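Local coordinates for protein TetR-family transcriptional regulator (PDB 2G7L) that probably binds operator DNA as a dimer and regulates transcription, as TetR-family repressors do, with a helical C-terminal domain that in relatives senses small ligands, at residues A136-P141 and G220-P225. Residues are numbered along the deposited sequence; the frame is centred on the assembly and turned at random.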
loop_
_atom_site.group_PDB
_atom_site.type_symbol
_atom_site.label_atom_id
_atom_site.label_comp_id
_atom_site.label_asym_id
_atom_site.label_seq_id
_atom_site.Cartn_x
_atom_site.Cartn_y
_atom_site.Cartn_z
ATOM N N ALA A 136 -13.977 17.901 -4.169
ATOM C CA ALA A 136 -13.961 19.379 -4.046
ATOM C C ALA A 136 -15.357 19.991 -3.599
ATOM O O ALA A 136 -15.387 21.062 -2.975
ATOM C CB ALA A 136 -13.502 20.008 -5.392
ATOM N N ARG A 137 -16.436 19.267 -3.901
ATOM C CA ARG A 137 -17.824 19.692 -3.628
ATOM C C ARG A 137 -18.065 19.723 -2.124
ATOM O O ARG A 137 -18.977 20.408 -1.644
ATOM C CB ARG A 137 -18.821 18.755 -4.360
ATOM C CG ARG A 137 -18.669 18.840 -5.922
ATOM C CD ARG A 137 -19.675 18.084 -6.833
ATOM N NE ARG A 137 -19.474 18.470 -8.257
ATOM C CZ ARG A 137 -19.828 17.753 -9.330
ATOM N NH1 ARG A 137 -19.572 18.212 -10.542
ATOM N NH2 ARG A 137 -20.410 16.564 -9.222
ATOM N N SER A 138 -17.222 18.981 -1.380
ATOM C CA SER A 138 -17.275 18.971 0.074
ATOM C C SER A 138 -17.123 20.406 0.606
ATOM O O SER A 138 -17.467 20.654 1.747
ATOM C CB SER A 138 -16.107 18.118 0.625
ATOM O OG SER A 138 -14.861 18.842 0.502
ATOM N N GLY A 139 -16.573 21.326 -0.185
ATOM C CA GLY A 139 -16.248 22.658 0.283
ATOM C C GLY A 139 -14.894 22.784 0.931
ATOM O O GLY A 139 -14.397 23.892 1.124
ATOM N N ALA A 140 -14.236 21.657 1.262
ATOM C CA ALA A 140 -12.917 21.704 1.948
ATOM C C ALA A 140 -11.892 22.510 1.151
ATOM O O ALA A 140 -11.977 22.574 -0.038
ATOM C CB ALA A 140 -12.410 20.285 2.176
ATOM N N PRO A 141 -10.929 23.146 1.808
ATOM C CA PRO A 141 -9.908 23.845 1.085
ATOM C C PRO A 141 -9.151 23.004 0.058
ATOM O O PRO A 141 -9.126 21.769 0.145
ATOM C CB PRO A 141 -8.986 24.367 2.169
ATOM C CG PRO A 141 -9.877 24.516 3.404
ATOM C CD PRO A 141 -10.828 23.330 3.278
ATOM N N GLY A 220 -11.562 12.582 7.825
ATOM C CA GLY A 220 -10.282 13.252 8.147
ATOM C C GLY A 220 -9.781 14.251 7.150
ATOM O O GLY A 220 -9.190 15.262 7.499
ATOM N N ILE A 221 -9.884 13.908 5.867
ATOM C CA ILE A 221 -9.401 14.839 4.824
ATOM C C ILE A 221 -10.113 16.212 4.937
ATOM O O ILE A 221 -9.463 17.282 4.956
ATOM C CB ILE A 221 -9.589 14.257 3.413
ATOM C CG1 ILE A 221 -8.599 13.091 3.163
ATOM C CG2 ILE A 221 -9.463 15.390 2.305
ATOM C CD1 ILE A 221 -9.085 12.157 2.055
ATOM N N THR A 222 -11.439 16.174 5.063
ATOM C CA THR A 222 -12.211 17.444 5.071
ATOM C C THR A 222 -11.915 18.275 6.312
ATOM O O THR A 222 -11.987 19.506 6.249
ATOM C CB THR A 222 -13.704 17.235 4.921
ATOM O OG1 THR A 222 -14.181 16.340 5.940
ATOM C CG2 THR A 222 -14.036 16.632 3.538
ATOM N N ARG A 223 -11.478 17.628 7.408
ATOM C CA ARG A 223 -11.268 18.370 8.618
ATOM C C ARG A 223 -9.865 18.694 9.027
ATOM O O ARG A 223 -9.652 19.457 9.964
ATOM C CB ARG A 223 -12.121 17.835 9.744
ATOM C CG ARG A 223 -11.611 16.718 10.478
ATOM C CD ARG A 223 -12.776 15.746 10.729
ATOM N NE ARG A 223 -14.089 16.319 10.429
ATOM C CZ ARG A 223 -15.260 15.725 10.695
ATOM N NH1 ARG A 223 -15.314 14.529 11.279
ATOM N NH2 ARG A 223 -16.402 16.335 10.364
ATOM N N THR A 224 -8.891 18.231 8.259
ATOM C CA THR A 224 -7.486 18.421 8.648
ATOM C C THR A 224 -6.762 19.323 7.683
ATOM O O THR A 224 -6.539 18.947 6.563
ATOM C CB THR A 224 -6.712 17.048 8.705
ATOM O OG1 THR A 224 -7.451 16.069 9.445
ATOM C CG2 THR A 224 -5.368 17.229 9.303
ATOM N N PRO A 225 -6.398 20.533 8.109
ATOM C CA PRO A 225 -5.594 21.455 7.300
ATOM C C PRO A 225 -4.217 20.883 6.925
ATOM O O PRO A 225 -3.588 20.159 7.740
ATOM C CB PRO A 225 -5.395 22.652 8.233
ATOM C CG PRO A 225 -6.543 22.591 9.167
ATOM C CD PRO A 225 -6.787 21.135 9.406
#
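Ser138 OG, which lies against the methyl group of Thr222, is gripped by two backbone groups of its own chain region: it accepts from Ala140 N at 3.0 Å, with an N-H...O angle of 162°, and bonds to the carbonyl oxygen of Leu135. The first of these makes an ST turn. Placing OG between the backbone N and the carbonyl carbon (chi1 75°) turns the hydroxyl back over the chain, where serine's short arm can accept from the N-H two residues on. Gly139, with phi at 86°, completes the bend; a side chain at this positive phi would collide with the carbonyl oxygen of Ser138, so glycine is called for.

Across the contact, 116 Å² buried with both sides summed, no hydrogen bond forms. Thr222 CG2 meets the flank of the serine, 3.8 Å from Ser138 OG and 3.9 Å from Ser138 CB. Ala140 turns its methyl onto the helix backbone, CB lying 4.1 Å from Thr222 CA, and a side chain this small lets the loop come close. Thr222 OG1 donates its hydrogen to the carbonyl oxygen of Val218, one turn back in its own helix, which leaves the methyl, anti to the carbonyl carbon, to face the loop. Replacing Ser138 by an alanine removes the hydroxyl, which is likely to leave the Ala140 N-H and the Leu135 carbonyl without that partner and the turn freer to shift against Thr222.

The contact thus lays the loop between helices 122-136 and 142-161 beside the C-terminal end of helix 206-223; Ile221 on that helix and Thr224 just beyond it meet the second subunit. With the hydroxyls of Ser138 and Thr222 both bonded to nearby backbone on their own sides, the two segments are joined by van der Waals contact alone.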